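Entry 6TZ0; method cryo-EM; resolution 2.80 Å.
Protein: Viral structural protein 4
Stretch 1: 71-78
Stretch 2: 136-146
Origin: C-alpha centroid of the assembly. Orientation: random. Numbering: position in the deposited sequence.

Stretch 1 71-78: RMYADMIT
Stretch 2, residues 136-146: KALTEMSTLIE

Two helical stretches of one chain, 71-78 and 136-146, pack side by side with N-to-C directions 10° apart and axes 10.4 Å apart at closest approach. Both are helical, most residues near -67/-40; Thr143 (-69/-26) and Ile145 (-75/-31) have shallower psi. Stretch 1 has a wider pi-type turn at 75-78, with Ile77 at -85/-51 and Thr78 at -83/-41. The register pairs the CA atoms of Tyr73 with Leu138 (7.5 Å), Met76 with Ser142 (7.2 Å) and Ile77 with Ile145 (7.3 Å). No hydrogen bond crosses the contact, which buries 449 Å² through mainly apolar packing; Arg71, Ala74, Asp75 and Thr78 make no contact.

Met72 (chi1 t, chi2 p, chi3 p) points toward the second helix and sets its CG 3.7 Å from Leu138 CD1. Tyr73 leaves its backbone sideways, but chi1 of -78° and chi2 of -80° bring its ring across. Leu138 (m, t) lays CD2 over one ring face, 3.8 Å from the ring centroid and 10° off the normal, a CH-pi contact; Met141 CE meets the ring edge, 4.2 Å from Tyr73 CD1. At the ring's tip, Tyr73 OH lies 3.4 Å from Ala137 CB.

Met76 (m, t, p) is the knob, seated among Leu138, Met141, Ser142 and Ile145. Met76 SD lies 3.9 Å from Leu138 CD2, while Met76 CE reaches the opposing backbone, 3.5 Å from both Leu138 O and Ser142 N, and also packs 3.7 Å from Met141 CG. Those two backbone atoms are already joined by the helical hydrogen bond from Ser142 N to Leu138 O (2.9 Å). Ile145 (m, t) extends CD1 to 3.4 Å from Met76 O. Ile77 (m, t) starts sideways, yet its CG1 comes within 3.8 Å of Ile145 CD1. Thr139 and Thr143 (chi1 p) point away.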

ATOM      1  N   ARG B  71      20.441  25.273  12.932  1.00 35.73           N
ATOM      2  CA  ARG B  71      20.779  26.452  12.140  1.00 35.73           C
ATOM      3  C   ARG B  71      21.436  27.522  13.003  1.00 35.73           C
ATOM      4  O   ARG B  71      22.394  28.174  12.571  1.00 35.73           O
ATOM      5  CB  ARG B  71      19.535  27.004  11.442  1.00 35.73           C
ATOM      6  CG  ARG B  71      19.834  28.180  10.530  1.00 35.73           C
ATOM      7  CD  ARG B  71      18.664  28.619   9.675  1.00 35.73           C
ATOM      8  NE  ARG B  71      17.507  29.033  10.458  1.00 35.73           N
ATOM      9  CZ  ARG B  71      16.287  28.530  10.303  1.00 35.73           C
ATOM     10  NH1 ARG B  71      15.287  28.957  11.059  1.00 35.73           N
ATOM     11  NH2 ARG B  71      16.057  27.631   9.358  1.00 35.73           N
ATOM     12  N   MET B  72      20.969  27.676  14.243  1.00 36.71           N
ATOM     13  CA  MET B  72      21.559  28.637  15.169  1.00 36.71           C
ATOM     14  C   MET B  72      22.981  28.242  15.548  1.00 36.71           C
ATOM     15  O   MET B  72      23.889  29.083  15.533  1.00 36.71           O
ATOM     16  CB  MET B  72      20.692  28.749  16.416  1.00 36.71           C
ATOM     17  CG  MET B  72      21.104  29.836  17.371  1.00 36.71           C
ATOM     18  SD  MET B  72      20.726  31.469  16.740  1.00 36.71           S
ATOM     19  CE  MET B  72      18.949  31.459  16.933  1.00 36.71           C
ATOM     20  N   TYR B  73      23.187  26.964  15.892  1.00 33.25           N
ATOM     21  CA  TYR B  73      24.526  26.452  16.185  1.00 33.25           C
ATOM     22  C   TYR B  73      25.454  26.583  14.984  1.00 33.25           C
ATOM     23  O   TYR B  73      26.631  26.935  15.137  1.00 33.25           O
ATOM     24  CB  TYR B  73      24.459  24.985  16.619  1.00 33.25           C
ATOM     25  CG  TYR B  73      24.029  24.704  18.042  1.00 33.25           C
ATOM     26  CD1 TYR B  73      24.926  24.833  19.094  1.00 33.25           C
ATOM     27  CD2 TYR B  73      22.752  24.244  18.327  1.00 33.25           C
ATOM     28  CE1 TYR B  73      24.547  24.556  20.387  1.00 33.25           C
ATOM     29  CE2 TYR B  73      22.367  23.965  19.618  1.00 33.25           C
ATOM     30  CZ  TYR B  73      23.269  24.122  20.642  1.00 33.25           C
ATOM     31  OH  TYR B  73      22.882  23.840  21.928  1.00 33.25           O
ATOM     32  N   ALA B  74      24.934  26.310  13.785  1.00 32.05           N
ATOM     33  CA  ALA B  74      25.733  26.417  12.572  1.00 32.05           C
ATOM     34  C   ALA B  74      26.162  27.852  12.313  1.00 32.05           C
ATOM     35  O   ALA B  74      27.315  28.099  11.946  1.00 32.05           O
ATOM     36  CB  ALA B  74      24.947  25.871  11.382  1.00 32.05           C
ATOM     37  N   ASP B  75      25.261  28.813  12.532  1.00 33.81           N
ATOM     38  CA  ASP B  75      25.616  30.217  12.347  1.00 33.81           C
ATOM     39  C   ASP B  75      26.640  30.677  13.375  1.00 33.81           C
ATOM     40  O   ASP B  75      27.618  31.344  13.017  1.00 33.81           O
ATOM     41  CB  ASP B  75      24.368  31.090  12.417  1.00 33.81           C
ATOM     42  CG  ASP B  75      23.428  30.849  11.263  1.00 33.81           C
ATOM     43  OD1 ASP B  75      23.893  30.397  10.200  1.00 33.81           O
ATOM     44  OD2 ASP B  75      22.221  31.124  11.418  1.00 33.81           O
ATOM     45  N   MET B  76      26.456  30.285  14.640  1.00 33.14           N
ATOM     46  CA  MET B  76      27.366  30.699  15.704  1.00 33.14           C
ATOM     47  C   MET B  76      28.763  30.132  15.516  1.00 33.14           C
ATOM     48  O   MET B  76      29.755  30.810  15.799  1.00 33.14           O
ATOM     49  CB  MET B  76      26.807  30.265  17.051  1.00 33.14           C
ATOM     50  CG  MET B  76      25.582  31.014  17.465  1.00 33.14           C
ATOM     51  SD  MET B  76      24.765  30.238  18.846  1.00 33.14           S
ATOM     52  CE  MET B  76      26.020  30.501  20.052  1.00 33.14           C
ATOM     53  N   ILE B  77      28.873  28.895  15.040  1.00 29.44           N
ATOM     54  CA  ILE B  77      30.201  28.311  14.902  1.00 29.44           C
ATOM     55  C   ILE B  77      30.840  28.716  13.580  1.00 29.44           C
ATOM     56  O   ILE B  77      31.975  29.201  13.550  1.00 29.44           O
ATOM     57  CB  ILE B  77      30.136  26.782  15.052  1.00 29.44           C
ATOM     58  CG1 ILE B  77      29.619  26.414  16.438  1.00 29.44           C
ATOM     59  CG2 ILE B  77      31.506  26.183  14.851  1.00 29.44           C
ATOM     60  CD1 ILE B  77      29.214  24.982  16.567  1.00 29.44           C
ATOM     61  N   THR B  78      30.127  28.530  12.467  1.00 30.09           N
ATOM     62  CA  THR B  78      30.733  28.685  11.154  1.00 30.09           C
ATOM     63  C   THR B  78      30.760  30.141  10.711  1.00 30.09           C
ATOM     64  O   THR B  78      31.753  30.596  10.137  1.00 30.09           O
ATOM     65  CB  THR B  78      29.975  27.817  10.149  1.00 30.09           C
ATOM     66  OG1 THR B  78      30.001  26.456  10.588  1.00 30.09           O
ATOM     67  CG2 THR B  78      30.605  27.889   8.776  1.00 30.09           C
ATOM     68  N   LYS B 136      19.468  28.164  27.113  1.00 47.02           N
ATOM     69  CA  LYS B 136      20.602  28.124  28.032  1.00 47.02           C
ATOM     70  C   LYS B 136      21.858  27.597  27.347  1.00 47.02           C
ATOM     71  O   LYS B 136      22.958  28.146  27.530  1.00 47.02           O
ATOM     72  CB  LYS B 136      20.248  27.264  29.241  1.00 47.02           C
ATOM     73  CG  LYS B 136      21.340  27.168  30.280  1.00 47.02           C
ATOM     74  CD  LYS B 136      20.864  26.381  31.478  1.00 47.02           C
ATOM     75  CE  LYS B 136      20.744  24.907  31.141  1.00 47.02           C
ATOM     76  NZ  LYS B 136      20.369  24.098  32.330  1.00 47.02           N
ATOM     77  N   ALA B 137      21.704  26.544  26.543  1.00 41.04           N
ATOM     78  CA  ALA B 137      22.830  25.956  25.829  1.00 41.04           C
ATOM     79  C   ALA B 137      23.393  26.914  24.789  1.00 41.04           C
ATOM     80  O   ALA B 137      24.613  26.975  24.585  1.00 41.04           O
ATOM     81  CB  ALA B 137      22.391  24.653  25.172  1.00 41.04           C
ATOM     82  N   LEU B 138      22.521  27.680  24.134  1.00 40.40           N
ATOM     83  CA  LEU B 138      22.977  28.672  23.173  1.00 40.40           C
ATOM     84  C   LEU B 138      23.709  29.823  23.851  1.00 40.40           C
ATOM     85  O   LEU B 138      24.656  30.359  23.275  1.00 40.40           O
ATOM     86  CB  LEU B 138      21.799  29.187  22.351  1.00 40.40           C
ATOM     87  CG  LEU B 138      21.169  28.175  21.394  1.00 40.40           C
ATOM     88  CD1 LEU B 138      19.928  28.743  20.748  1.00 40.40           C
ATOM     89  CD2 LEU B 138      22.157  27.739  20.336  1.00 40.40           C
ATOM     90  N   THR B 139      23.316  30.196  25.074  1.00 40.79           N
ATOM     91  CA  THR B 139      24.078  31.200  25.811  1.00 40.79           C
ATOM     92  C   THR B 139      25.453  30.684  26.202  1.00 40.79           C
ATOM     93  O   THR B 139      26.433  31.438  26.172  1.00 40.79           O
ATOM     94  CB  THR B 139      23.331  31.654  27.061  1.00 40.79           C
ATOM     95  OG1 THR B 139      22.978  30.517  27.859  1.00 40.79           O
ATOM     96  CG2 THR B 139      22.108  32.459  26.707  1.00 40.79           C
ATOM     97  N   GLU B 140      25.543  29.410  26.585  1.00 38.58           N
ATOM     98  CA  GLU B 140      26.838  28.832  26.937  1.00 38.58           C
ATOM     99  C   GLU B 140      27.770  28.766  25.728  1.00 38.58           C
ATOM    100  O   GLU B 140      28.949  29.149  25.814  1.00 38.58           O
ATOM    101  CB  GLU B 140      26.618  27.452  27.548  1.00 38.58           C
ATOM    102  CG  GLU B 140      27.859  26.768  28.052  1.00 38.58           C
ATOM    103  CD  GLU B 140      27.542  25.456  28.732  1.00 38.58           C
ATOM    104  OE1 GLU B 140      26.344  25.115  28.826  1.00 38.58           O
ATOM    105  OE2 GLU B 140      28.481  24.760  29.166  1.00 38.58           O
ATOM    106  N   MET B 141      27.241  28.326  24.581  1.00 37.20           N
ATOM    107  CA  MET B 141      28.017  28.323  23.345  1.00 37.20           C
ATOM    108  C   MET B 141      28.376  29.737  22.897  1.00 37.20           C
ATOM    109  O   MET B 141      29.465  29.954  22.353  1.00 37.20           O
ATOM    110  CB  MET B 141      27.236  27.587  22.253  1.00 37.20           C
ATOM    111  CG  MET B 141      27.970  27.455  20.927  1.00 37.20           C
ATOM    112  SD  MET B 141      29.432  26.417  20.987  1.00 37.20           S
ATOM    113  CE  MET B 141      28.672  24.809  20.912  1.00 37.20           C
ATOM    114  N   SER B 142      27.505  30.713  23.163  1.00 36.77           N
ATOM    115  CA  SER B 142      27.789  32.096  22.802  1.00 36.77           C
ATOM    116  C   SER B 142      28.920  32.672  23.635  1.00 36.77           C
ATOM    117  O   SER B 142      29.803  33.345  23.095  1.00 36.77           O
ATOM    118  CB  SER B 142      26.525  32.934  22.956  1.00 36.77           C
ATOM    119  OG  SER B 142      26.780  34.288  22.650  1.00 36.77           O
ATOM    120  N   THR B 143      28.923  32.407  24.944  1.00 35.08           N
ATOM    121  CA  THR B 143      30.022  32.888  25.773  1.00 35.08           C
ATOM    122  C   THR B 143      31.321  32.166  25.461  1.00 35.08           C
ATOM    123  O   THR B 143      32.399  32.725  25.678  1.00 35.08           O
ATOM    124  CB  THR B 143      29.692  32.750  27.259  1.00 35.08           C
ATOM    125  OG1 THR B 143      29.450  31.377  27.577  1.00 35.08           O
ATOM    126  CG2 THR B 143      28.477  33.577  27.614  1.00 35.08           C
ATOM    127  N   LEU B 144      31.252  30.931  24.958  1.00 33.30           N
ATOM    128  CA  LEU B 144      32.496  30.274  24.564  1.00 33.30           C
ATOM    129  C   LEU B 144      33.047  30.827  23.252  1.00 33.30           C
ATOM    130  O   LEU B 144      34.252  31.063  23.137  1.00 33.30           O
ATOM    131  CB  LEU B 144      32.298  28.758  24.497  1.00 33.30           C
ATOM    132  CG  LEU B 144      33.497  27.900  24.085  1.00 33.30           C
ATOM    133  CD1 LEU B 144      33.634  26.721  24.973  1.00 33.30           C
ATOM    134  CD2 LEU B 144      33.243  27.361  22.709  1.00 33.30           C
ATOM    135  N   ILE B 145      32.186  31.050  22.256  1.00 33.18           N
ATOM    136  CA  ILE B 145      32.660  31.519  20.954  1.00 33.18           C
ATOM    137  C   ILE B 145      33.044  32.997  21.006  1.00 33.18           C
ATOM    138  O   ILE B 145      33.984  33.419  20.320  1.00 33.18           O
ATOM    139  CB  ILE B 145      31.601  31.204  19.876  1.00 33.18           C
ATOM    140  CG1 ILE B 145      31.499  29.697  19.686  1.00 33.18           C
ATOM    141  CG2 ILE B 145      31.914  31.820  18.520  1.00 33.18           C
ATOM    142  CD1 ILE B 145      30.388  29.280  18.775  1.00 33.18           C
ATOM    143  N   GLU B 146      32.382  33.788  21.858  1.00 36.06           N
ATOM    144  CA  GLU B 146      32.693  35.209  21.983  1.00 36.06           C
ATOM    145  C   GLU B 146      34.099  35.442  22.519  1.00 36.06           C
ATOM    146  O   GLU B 146      34.771  36.391  22.107  1.00 36.06           O
ATOM    147  CB  GLU B 146      31.666  35.874  22.897  1.00 36.06           C
ATOM    148  CG  GLU B 146      31.798  37.372  23.019  1.00 36.06           C
ATOM    149  CD  GLU B 146      30.773  37.965  23.955  1.00 36.06           C
ATOM    150  OE1 GLU B 146      29.982  37.191  24.534  1.00 36.06           O
ATOM    151  OE2 GLU B 146      30.759  39.202  24.115  1.00 36.06           O
TER